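Local coordinates for protein 432aa long hypothetical deoxyribodipyrimidine photolyase (Sulfolobus tokodaii, PDB 2E0I) that probably repairs cyclobutane pyrimidine dimers in DNA by light-driven catalysis, carrying one FAD as its catalytic flavin and a second that may harvest light, at residues F250-F261 against D342-W350. Residues are numbered along the deposited sequence; the frame is centred on the assembly and turned at random.
With FAD (flavin-adenine dinucleotide), chain E.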
ATOM      1  N   PHE A 250       5.850  -1.237  -9.885  1.00 14.88           N
ATOM      2  CA  PHE A 250       5.178  -2.422  -9.386  1.00 13.49           C
ATOM      3  C   PHE A 250       3.718  -2.513  -9.812  1.00 13.31           C
ATOM      4  O   PHE A 250       3.220  -3.603 -10.085  1.00 14.03           O
ATOM      5  CB  PHE A 250       5.297  -2.505  -7.873  1.00 13.60           C
ATOM      6  CG  PHE A 250       6.644  -2.987  -7.397  1.00 13.62           C
ATOM      7  CD1 PHE A 250       7.209  -4.144  -7.921  1.00 12.46           C
ATOM      8  CD2 PHE A 250       7.334  -2.299  -6.405  1.00 13.55           C
ATOM      9  CE1 PHE A 250       8.440  -4.608  -7.468  1.00 12.76           C
ATOM     10  CE2 PHE A 250       8.571  -2.762  -5.943  1.00 14.67           C
ATOM     11  CZ  PHE A 250       9.124  -3.919  -6.479  1.00 12.38           C
ATOM     12  N   THR A 251       3.039  -1.379  -9.883  1.00 12.57           N
ATOM     13  CA  THR A 251       1.641  -1.346 -10.305  1.00 12.69           C
ATOM     14  C   THR A 251       1.528  -1.860 -11.740  1.00 14.98           C
ATOM     15  O   THR A 251       0.724  -2.753 -12.024  1.00 16.03           O
ATOM     16  CB  THR A 251       1.083   0.096 -10.251  1.00 12.20           C
ATOM     17  OG1 THR A 251       1.016   0.519  -8.886  1.00 13.03           O
ATOM     18  CG2 THR A 251      -0.294   0.182 -10.898  1.00  7.46           C
ATOM     19  N   LEU A 252       2.334  -1.283 -12.638  1.00 17.02           N
ATOM     20  CA  LEU A 252       2.346  -1.668 -14.047  1.00 17.22           C
ATOM     21  C   LEU A 252       2.828  -3.105 -14.219  1.00 17.02           C
ATOM     22  O   LEU A 252       2.314  -3.850 -15.049  1.00 16.86           O
ATOM     23  CB  LEU A 252       3.233  -0.705 -14.835  1.00 17.25           C
ATOM     24  CG  LEU A 252       2.623   0.685 -15.018  1.00 17.26           C
ATOM     25  CD1 LEU A 252       3.587   1.566 -15.775  1.00 17.46           C
ATOM     26  CD2 LEU A 252       1.307   0.578 -15.775  1.00 15.79           C
ATOM     27  N   LEU A 253       3.818  -3.496 -13.429  1.00 17.23           N
ATOM     28  CA  LEU A 253       4.308  -4.856 -13.503  1.00 18.53           C
ATOM     29  C   LEU A 253       3.111  -5.786 -13.299  1.00 19.31           C
ATOM     30  O   LEU A 253       2.878  -6.702 -14.080  1.00 20.21           O
ATOM     31  CB  LEU A 253       5.342  -5.100 -12.413  1.00 17.22           C
ATOM     32  CG  LEU A 253       6.030  -6.463 -12.488  1.00 17.15           C
ATOM     33  CD1 LEU A 253       6.868  -6.536 -13.754  1.00 17.70           C
ATOM     34  CD2 LEU A 253       6.927  -6.645 -11.283  1.00 18.99           C
ATOM     35  N   ALA A 254       2.341  -5.528 -12.249  1.00 19.61           N
ATOM     36  CA  ALA A 254       1.179  -6.348 -11.937  1.00 19.86           C
ATOM     37  C   ALA A 254       0.097  -6.199 -12.988  1.00 20.51           C
ATOM     38  O   ALA A 254      -0.595  -7.155 -13.323  1.00 22.36           O
ATOM     39  CB  ALA A 254       0.625  -5.975 -10.569  1.00 18.10           C
ATOM     40  N   TYR A 255      -0.060  -4.997 -13.511  1.00 20.41           N
ATOM     41  CA  TYR A 255      -1.084  -4.777 -14.508  1.00 20.98           C
ATOM     42  C   TYR A 255      -0.867  -5.642 -15.749  1.00 22.20           C
ATOM     43  O   TYR A 255      -1.826  -6.177 -16.312  1.00 23.34           O
ATOM     44  CB  TYR A 255      -1.109  -3.307 -14.903  1.00 20.77           C
ATOM     45  CG  TYR A 255      -2.104  -2.994 -15.972  1.00 20.42           C
ATOM     46  CD1 TYR A 255      -3.456  -3.212 -15.766  1.00 20.66           C
ATOM     47  CD2 TYR A 255      -1.690  -2.467 -17.197  1.00 22.78           C
ATOM     48  CE1 TYR A 255      -4.394  -2.908 -16.760  1.00 24.25           C
ATOM     49  CE2 TYR A 255      -2.614  -2.156 -18.206  1.00 24.47           C
ATOM     50  CZ  TYR A 255      -3.968  -2.378 -17.982  1.00 25.43           C
ATOM     51  OH  TYR A 255      -4.888  -2.076 -18.971  1.00 24.34           O
ATOM     52  N   TYR A 256       0.388  -5.782 -16.165  1.00 21.36           N
ATOM     53  CA  TYR A 256       0.719  -6.560 -17.347  1.00 21.22           C
ATOM     54  C   TYR A 256       1.032  -8.028 -17.069  1.00 21.35           C
ATOM     55  O   TYR A 256       1.247  -8.801 -18.002  1.00 23.97           O
ATOM     56  CB  TYR A 256       1.889  -5.896 -18.079  1.00 20.45           C
ATOM     57  CG  TYR A 256       1.509  -4.619 -18.807  1.00 19.68           C
ATOM     58  CD1 TYR A 256       0.638  -4.647 -19.907  1.00 17.78           C
ATOM     59  CD2 TYR A 256       2.028  -3.388 -18.412  1.00 18.76           C
ATOM     60  CE1 TYR A 256       0.300  -3.490 -20.590  1.00 16.34           C
ATOM     61  CE2 TYR A 256       1.694  -2.219 -19.096  1.00 18.95           C
ATOM     62  CZ  TYR A 256       0.828  -2.282 -20.179  1.00 17.97           C
ATOM     63  OH  TYR A 256       0.468  -1.128 -20.824  1.00 19.68           O
ATOM     64  N   ASN A 257       1.052  -8.406 -15.795  1.00 20.96           N
ATOM     65  CA  ASN A 257       1.338  -9.781 -15.388  1.00 21.11           C
ATOM     66  C   ASN A 257       0.419 -10.148 -14.224  1.00 21.69           C
ATOM     67  O   ASN A 257       0.868 -10.415 -13.106  1.00 20.02           O
ATOM     68  CB  ASN A 257       2.799  -9.929 -14.944  1.00 22.08           C
ATOM     69  CG  ASN A 257       3.799  -9.550 -16.033  1.00 25.52           C
ATOM     70  OD1 ASN A 257       3.945 -10.247 -17.051  1.00 28.22           O
ATOM     71  ND2 ASN A 257       4.496  -8.439 -15.823  1.00 26.34           N
ATOM     72  N   PRO A 258      -0.893 -10.180 -14.478  1.00 21.90           N
ATOM     73  CA  PRO A 258      -1.887 -10.511 -13.459  1.00 22.96           C
ATOM     74  C   PRO A 258      -1.578 -11.779 -12.659  1.00 25.50           C
ATOM     75  O   PRO A 258      -2.024 -11.928 -11.522  1.00 27.60           O
ATOM     76  CB  PRO A 258      -3.174 -10.653 -14.266  1.00 22.54           C
ATOM     77  CG  PRO A 258      -2.952  -9.761 -15.430  1.00 23.13           C
ATOM     78  CD  PRO A 258      -1.523 -10.044 -15.800  1.00 21.83           C
ATOM     79  N   HIS A 259      -0.821 -12.699 -13.240  1.00 26.07           N
ATOM     80  CA  HIS A 259      -0.527 -13.930 -12.533  1.00 26.35           C
ATOM     81  C   HIS A 259       0.263 -13.721 -11.249  1.00 26.79           C
ATOM     82  O   HIS A 259       0.317 -14.624 -10.412  1.00 27.85           O
ATOM     83  CB  HIS A 259       0.215 -14.935 -13.440  1.00 27.28           C
ATOM     84  CG  HIS A 259       1.647 -14.585 -13.715  1.00 28.27           C
ATOM     85  ND1 HIS A 259       2.025 -13.681 -14.689  1.00 28.29           N
ATOM     86  CD2 HIS A 259       2.794 -15.007 -13.127  1.00 28.13           C
ATOM     87  CE1 HIS A 259       3.343 -13.565 -14.688  1.00 30.42           C
ATOM     88  NE2 HIS A 259       3.834 -14.359 -13.749  1.00 29.02           N
ATOM     89  N   VAL A 260       0.876 -12.555 -11.067  1.00 26.49           N
ATOM     90  CA  VAL A 260       1.646 -12.366  -9.840  1.00 27.62           C
ATOM     91  C   VAL A 260       0.752 -12.540  -8.622  1.00 28.14           C
ATOM     92  O   VAL A 260       1.212 -12.948  -7.555  1.00 29.33           O
ATOM     93  CB  VAL A 260       2.343 -10.983  -9.765  1.00 27.23           C
ATOM     94  CG1 VAL A 260       3.275 -10.810 -10.953  1.00 26.93           C
ATOM     95  CG2 VAL A 260       1.305  -9.872  -9.701  1.00 28.07           C
ATOM     96  N   PHE A 261      -0.533 -12.244  -8.773  1.00 27.97           N
ATOM     97  CA  PHE A 261      -1.446 -12.404  -7.657  1.00 28.62           C
ATOM     98  C   PHE A 261      -1.829 -13.862  -7.504  1.00 31.11           C
ATOM     99  O   PHE A 261      -2.868 -14.290  -7.987  1.00 33.53           O
ATOM    100  CB  PHE A 261      -2.686 -11.553  -7.878  1.00 26.74           C
ATOM    101  CG  PHE A 261      -2.410 -10.084  -7.844  1.00 26.43           C
ATOM    102  CD1 PHE A 261      -1.853  -9.498  -6.709  1.00 25.55           C
ATOM    103  CD2 PHE A 261      -2.688  -9.285  -8.944  1.00 25.62           C
ATOM    104  CE1 PHE A 261      -1.575  -8.142  -6.670  1.00 24.09           C
ATOM    105  CE2 PHE A 261      -2.414  -7.925  -8.915  1.00 25.92           C
ATOM    106  CZ  PHE A 261      -1.855  -7.350  -7.773  1.00 24.29           C
ATOM    107  N   ASP A 342      -1.159  -1.892  -0.525  1.00 20.26           N
ATOM    108  CA  ASP A 342      -1.384  -1.753  -1.955  1.00 22.02           C
ATOM    109  C   ASP A 342      -1.117  -3.132  -2.569  1.00 21.07           C
ATOM    110  O   ASP A 342       0.030  -3.585  -2.613  1.00 21.92           O
ATOM    111  CB  ASP A 342      -0.434  -0.721  -2.546  1.00 24.83           C
ATOM    112  CG  ASP A 342      -0.792  -0.358  -3.973  1.00 28.85           C
ATOM    113  OD1 ASP A 342      -0.777  -1.263  -4.853  1.00 28.53           O
ATOM    114  OD2 ASP A 342      -1.095   0.841  -4.203  1.00 32.42           O
ATOM    115  N   PRO A 343      -2.172  -3.812  -3.058  1.00 18.99           N
ATOM    116  CA  PRO A 343      -2.014  -5.143  -3.653  1.00 17.17           C
ATOM    117  C   PRO A 343      -0.784  -5.333  -4.533  1.00 15.42           C
ATOM    118  O   PRO A 343       0.025  -6.221  -4.275  1.00 15.06           O
ATOM    119  CB  PRO A 343      -3.321  -5.333  -4.416  1.00 18.20           C
ATOM    120  CG  PRO A 343      -4.303  -4.575  -3.585  1.00 16.57           C
ATOM    121  CD  PRO A 343      -3.548  -3.314  -3.254  1.00 17.64           C
ATOM    122  N   ALA A 344      -0.637  -4.493  -5.556  1.00 14.69           N
ATOM    123  CA  ALA A 344       0.499  -4.616  -6.481  1.00 14.98           C
ATOM    124  C   ALA A 344       1.843  -4.253  -5.873  1.00 15.03           C
ATOM    125  O   ALA A 344       2.841  -4.939  -6.083  1.00 14.82           O
ATOM    126  CB  ALA A 344       0.262  -3.769  -7.720  1.00 13.58           C
ATOM    127  N   ILE A 345       1.874  -3.162  -5.123  1.00 15.12           N
ATOM    128  CA  ILE A 345       3.114  -2.743  -4.505  1.00 14.61           C
ATOM    129  C   ILE A 345       3.542  -3.750  -3.438  1.00 15.31           C
ATOM    130  O   ILE A 345       4.718  -4.098  -3.353  1.00 16.36           O
ATOM    131  CB  ILE A 345       2.971  -1.313  -3.926  1.00 14.48           C
ATOM    132  CG1 ILE A 345       2.631  -0.348  -5.076  1.00 13.91           C
ATOM    133  CG2 ILE A 345       4.252  -0.890  -3.221  1.00 11.03           C
ATOM    134  CD1 ILE A 345       2.466   1.095  -4.677  1.00 12.56           C
ATOM    135  N   ASN A 346       2.596  -4.241  -2.644  1.00 15.87           N
ATOM    136  CA  ASN A 346       2.933  -5.221  -1.618  1.00 17.88           C
ATOM    137  C   ASN A 346       3.422  -6.511  -2.288  1.00 19.52           C
ATOM    138  O   ASN A 346       4.457  -7.070  -1.906  1.00 20.56           O
ATOM    139  CB  ASN A 346       1.718  -5.518  -0.730  1.00 17.89           C
ATOM    140  CG  ASN A 346       2.056  -6.441   0.441  1.00 18.30           C
ATOM    141  OD1 ASN A 346       3.007  -6.202   1.182  1.00 19.66           O
ATOM    142  ND2 ASN A 346       1.271  -7.496   0.610  1.00 18.75           N
ATOM    143  N   ASN A 347       2.685  -6.976  -3.295  1.00 19.97           N
ATOM    144  CA  ASN A 347       3.060  -8.192  -4.007  1.00 19.38           C
ATOM    145  C   ASN A 347       4.446  -8.070  -4.647  1.00 20.23           C
ATOM    146  O   ASN A 347       5.308  -8.948  -4.471  1.00 19.16           O
ATOM    147  CB  ASN A 347       2.031  -8.502  -5.090  1.00 19.76           C
ATOM    148  CG  ASN A 347       2.289  -9.832  -5.760  1.00 21.71           C
ATOM    149  OD1 ASN A 347       3.252  -9.987  -6.523  1.00 23.22           O
ATOM    150  ND2 ASN A 347       1.443 -10.817  -5.464  1.00 21.83           N
ATOM    151  N   GLY A 348       4.649  -6.974  -5.381  1.00 19.69           N
ATOM    152  CA  GLY A 348       5.908  -6.732  -6.058  1.00 18.91           C
ATOM    153  C   GLY A 348       7.086  -6.819  -5.123  1.00 19.40           C
ATOM    154  O   GLY A 348       8.088  -7.482  -5.411  1.00 19.47           O
ATOM    155  N   ASN A 349       6.956  -6.158  -3.982  1.00 19.76           N
ATOM    156  CA  ASN A 349       8.018  -6.150  -2.995  1.00 19.02           C
ATOM    157  C   ASN A 349       8.293  -7.519  -2.392  1.00 19.44           C
ATOM    158  O   ASN A 349       9.451  -7.891  -2.229  1.00 19.25           O
ATOM    159  CB  ASN A 349       7.695  -5.132  -1.909  1.00 18.58           C
ATOM    160  CG  ASN A 349       8.171  -3.729  -2.268  1.00 18.70           C
ATOM    161  OD1 ASN A 349       9.351  -3.417  -2.130  1.00 19.06           O
ATOM    162  ND2 ASN A 349       7.257  -2.884  -2.734  1.00 17.65           N
ATOM    163  N   TRP A 350       7.247  -8.278  -2.068  1.00 19.54           N
ATOM    164  CA  TRP A 350       7.466  -9.599  -1.494  1.00 19.43           C
ATOM    165  C   TRP A 350       8.220 -10.496  -2.459  1.00 20.25           C
ATOM    166  O   TRP A 350       9.207 -11.136  -2.091  1.00 19.56           O
ATOM    167  CB  TRP A 350       6.145 -10.268  -1.101  1.00 17.69           C
ATOM    168  CG  TRP A 350       5.683  -9.878   0.272  1.00 16.07           C
ATOM    169  CD1 TRP A 350       4.794  -8.888   0.594  1.00 15.91           C
ATOM    170  CD2 TRP A 350       6.152 -10.416   1.517  1.00 13.64           C
ATOM    171  NE1 TRP A 350       4.687  -8.775   1.966  1.00 15.03           N
ATOM    172  CE2 TRP A 350       5.508  -9.700   2.554  1.00 12.85           C
ATOM    173  CE3 TRP A 350       7.055 -11.428   1.856  1.00 11.28           C
ATOM    174  CZ2 TRP A 350       5.739  -9.965   3.899  1.00 11.50           C
ATOM    175  CZ3 TRP A 350       7.287 -11.693   3.195  1.00 10.80           C
ATOM    176  CH2 TRP A 350       6.632 -10.965   4.200  1.00 12.27           C
TER
HETATM  177  PA  FAD E1100       9.788   6.730   2.576  1.00 29.54           P
HETATM  178  O1A FAD E1100       9.656   7.994   3.336  1.00 31.28           O
HETATM  179  O2A FAD E1100      11.065   6.145   2.114  1.00 31.16           O
HETATM  180  O5B FAD E1100       9.286   7.353   1.178  1.00 31.26           O
HETATM  181  C5B FAD E1100       9.668   6.788  -0.079  1.00 32.36           C
HETATM  182  C4B FAD E1100       8.459   6.732  -1.014  1.00 34.14           C
HETATM  183  O4B FAD E1100       8.803   6.154  -2.284  1.00 35.85           O
HETATM  184  C3B FAD E1100       7.375   5.844  -0.398  1.00 34.99           C
HETATM  185  O3B FAD E1100       6.447   6.675   0.304  1.00 33.17           O
HETATM  186  C2B FAD E1100       6.695   5.314  -1.658  1.00 35.21           C
HETATM  187  O2B FAD E1100       5.890   6.340  -2.241  1.00 38.01           O
HETATM  188  C1B FAD E1100       7.920   5.045  -2.533  1.00 35.68           C
HETATM  189  N9A FAD E1100       8.602   3.784  -2.157  1.00 34.64           N
HETATM  190  C8A FAD E1100       9.660   3.650  -1.360  1.00 33.40           C
HETATM  191  N7A FAD E1100      10.045   2.376  -1.337  1.00 33.44           N
HETATM  192  C5A FAD E1100       9.223   1.688  -2.124  1.00 33.54           C
HETATM  193  C6A FAD E1100       9.111   0.352  -2.497  1.00 32.04           C
HETATM  194  N6A FAD E1100       9.974  -0.555  -2.053  1.00 30.60           N
HETATM  195  N1A FAD E1100       8.119  -0.013  -3.323  1.00 31.20           N
HETATM  196  C2A FAD E1100       7.251   0.867  -3.794  1.00 30.40           C
HETATM  197  N3A FAD E1100       7.332   2.145  -3.465  1.00 30.27           N
HETATM  198  C4A FAD E1100       8.296   2.583  -2.642  1.00 33.30           C
HETATM  199  N1  FAD E1100       4.367   0.282   0.127  1.00 23.25           N
HETATM  200  C2  FAD E1100       2.993   0.543   0.048  1.00 24.48           C
HETATM  201  O2  FAD E1100       2.582   1.682  -0.166  1.00 25.23           O
HETATM  202  N3  FAD E1100       2.073  -0.489   0.269  1.00 26.07           N
HETATM  203  C4  FAD E1100       2.537  -1.773   0.576  1.00 24.57           C
HETATM  204  O4  FAD E1100       1.732  -2.692   0.714  1.00 23.75           O
HETATM  205  C4X FAD E1100       3.902  -2.022   0.669  1.00 24.01           C
HETATM  206  N5  FAD E1100       4.347  -3.290   1.063  1.00 24.96           N
HETATM  207  C5X FAD E1100       5.719  -3.563   1.141  1.00 24.55           C
HETATM  208  C6  FAD E1100       6.136  -4.835   1.518  1.00 22.01           C
HETATM  209  C7  FAD E1100       7.494  -5.131   1.566  1.00 23.91           C
HETATM  210  C7M FAD E1100       7.924  -6.547   1.955  1.00 24.69           C
HETATM  211  C8  FAD E1100       8.431  -4.150   1.244  1.00 22.82           C
HETATM  212  C8M FAD E1100       9.931  -4.453   1.260  1.00 23.13           C
HETATM  213  C9  FAD E1100       8.003  -2.880   0.869  1.00 23.48           C
HETATM  214  C9A FAD E1100       6.645  -2.575   0.808  1.00 25.13           C
HETATM  215  N10 FAD E1100       6.199  -1.302   0.410  1.00 24.65           N
HETATM  216  C10 FAD E1100       4.826  -1.004   0.441  1.00 23.77           C
HETATM  217  C1' FAD E1100       7.174  -0.260  -0.002  1.00 22.81           C
HETATM  218  C2' FAD E1100       7.720   0.683   1.073  1.00 24.46           C
HETATM  219  O2' FAD E1100       8.263  -0.063   2.166  1.00 24.04           O
HETATM  220  C3' FAD E1100       6.664   1.668   1.582  1.00 26.29           C
HETATM  221  O3' FAD E1100       6.097   2.368   0.471  1.00 28.37           O
HETATM  222  C4' FAD E1100       7.275   2.694   2.539  1.00 26.48           C
HETATM  223  O4' FAD E1100       7.899   2.030   3.641  1.00 26.67           O
HETATM  224  C5' FAD E1100       6.209   3.656   3.067  1.00 27.16           C
HETATM  225  O5' FAD E1100       6.758   4.553   4.039  1.00 28.99           O
HETATM  226  P   FAD E1100       7.264   6.027   3.637  1.00 27.24           P
HETATM  227  O1P FAD E1100       6.190   6.680   2.854  1.00 28.14           O
HETATM  228  O2P FAD E1100       7.722   6.685   4.881  1.00 28.17           O
HETATM  229  O3P FAD E1100       8.519   5.738   2.666  1.00 30.28           O
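With CG anti to its carbonyl carbon (chi1 -78°), Phe250 leans its ring onto the backbone of Gly348, while Asn347, its CG anti to the backbone N, reaches the other way to the carbonyl of Val260. The two contacts join helix 238-256 to helix 343-353 in the FAD-binding domain of this photolyase, where the short segments cross at 92° with their axes 8.1 Å apart. Phe250 is the knob of a knob-into-hole contact, set among Ala344, Ile345, Gly348 and Asn349. One ring face lies against the Gly348-Asn349 peptide, and Phe250 CD1 comes within 3.4 Å of Gly348 CA. Near the crossing, where a methyl is the whole side chain on each helix, Ala254 CB and Ala344 CB meet at 3.6 Å. Beyond the end of helix 238-256, Phe261 presents its ring edge to the first turn of the partner helix, with CE1 3.5 Å from Pro343 O. Beside it, Asn347 ND2 donates to Val260 O from well above the carbonyl plane, and the same nitrogen also bonds Glu331 of helix 327-337, so both neighbours hold this buried amide. Packing passes directly into cofactor binding: Asp342 accepts from Ile345 N as the N-cap, and its own backbone N donates to FAD O4. Phe250 meets the adenine with its edge, N1A lying near the ring plane. Crossing the Phe250 side chain at about a right angle, Asn349 reads the adenine with both ends of its amide: OD1 accepts from FAD N6A, and ND2 donates almost straight (175°) to FAD N1A. That ND2 also bonds Ile345 O at 2.9 Å, a carbonyl that Asn349 N reaches from the opposite face.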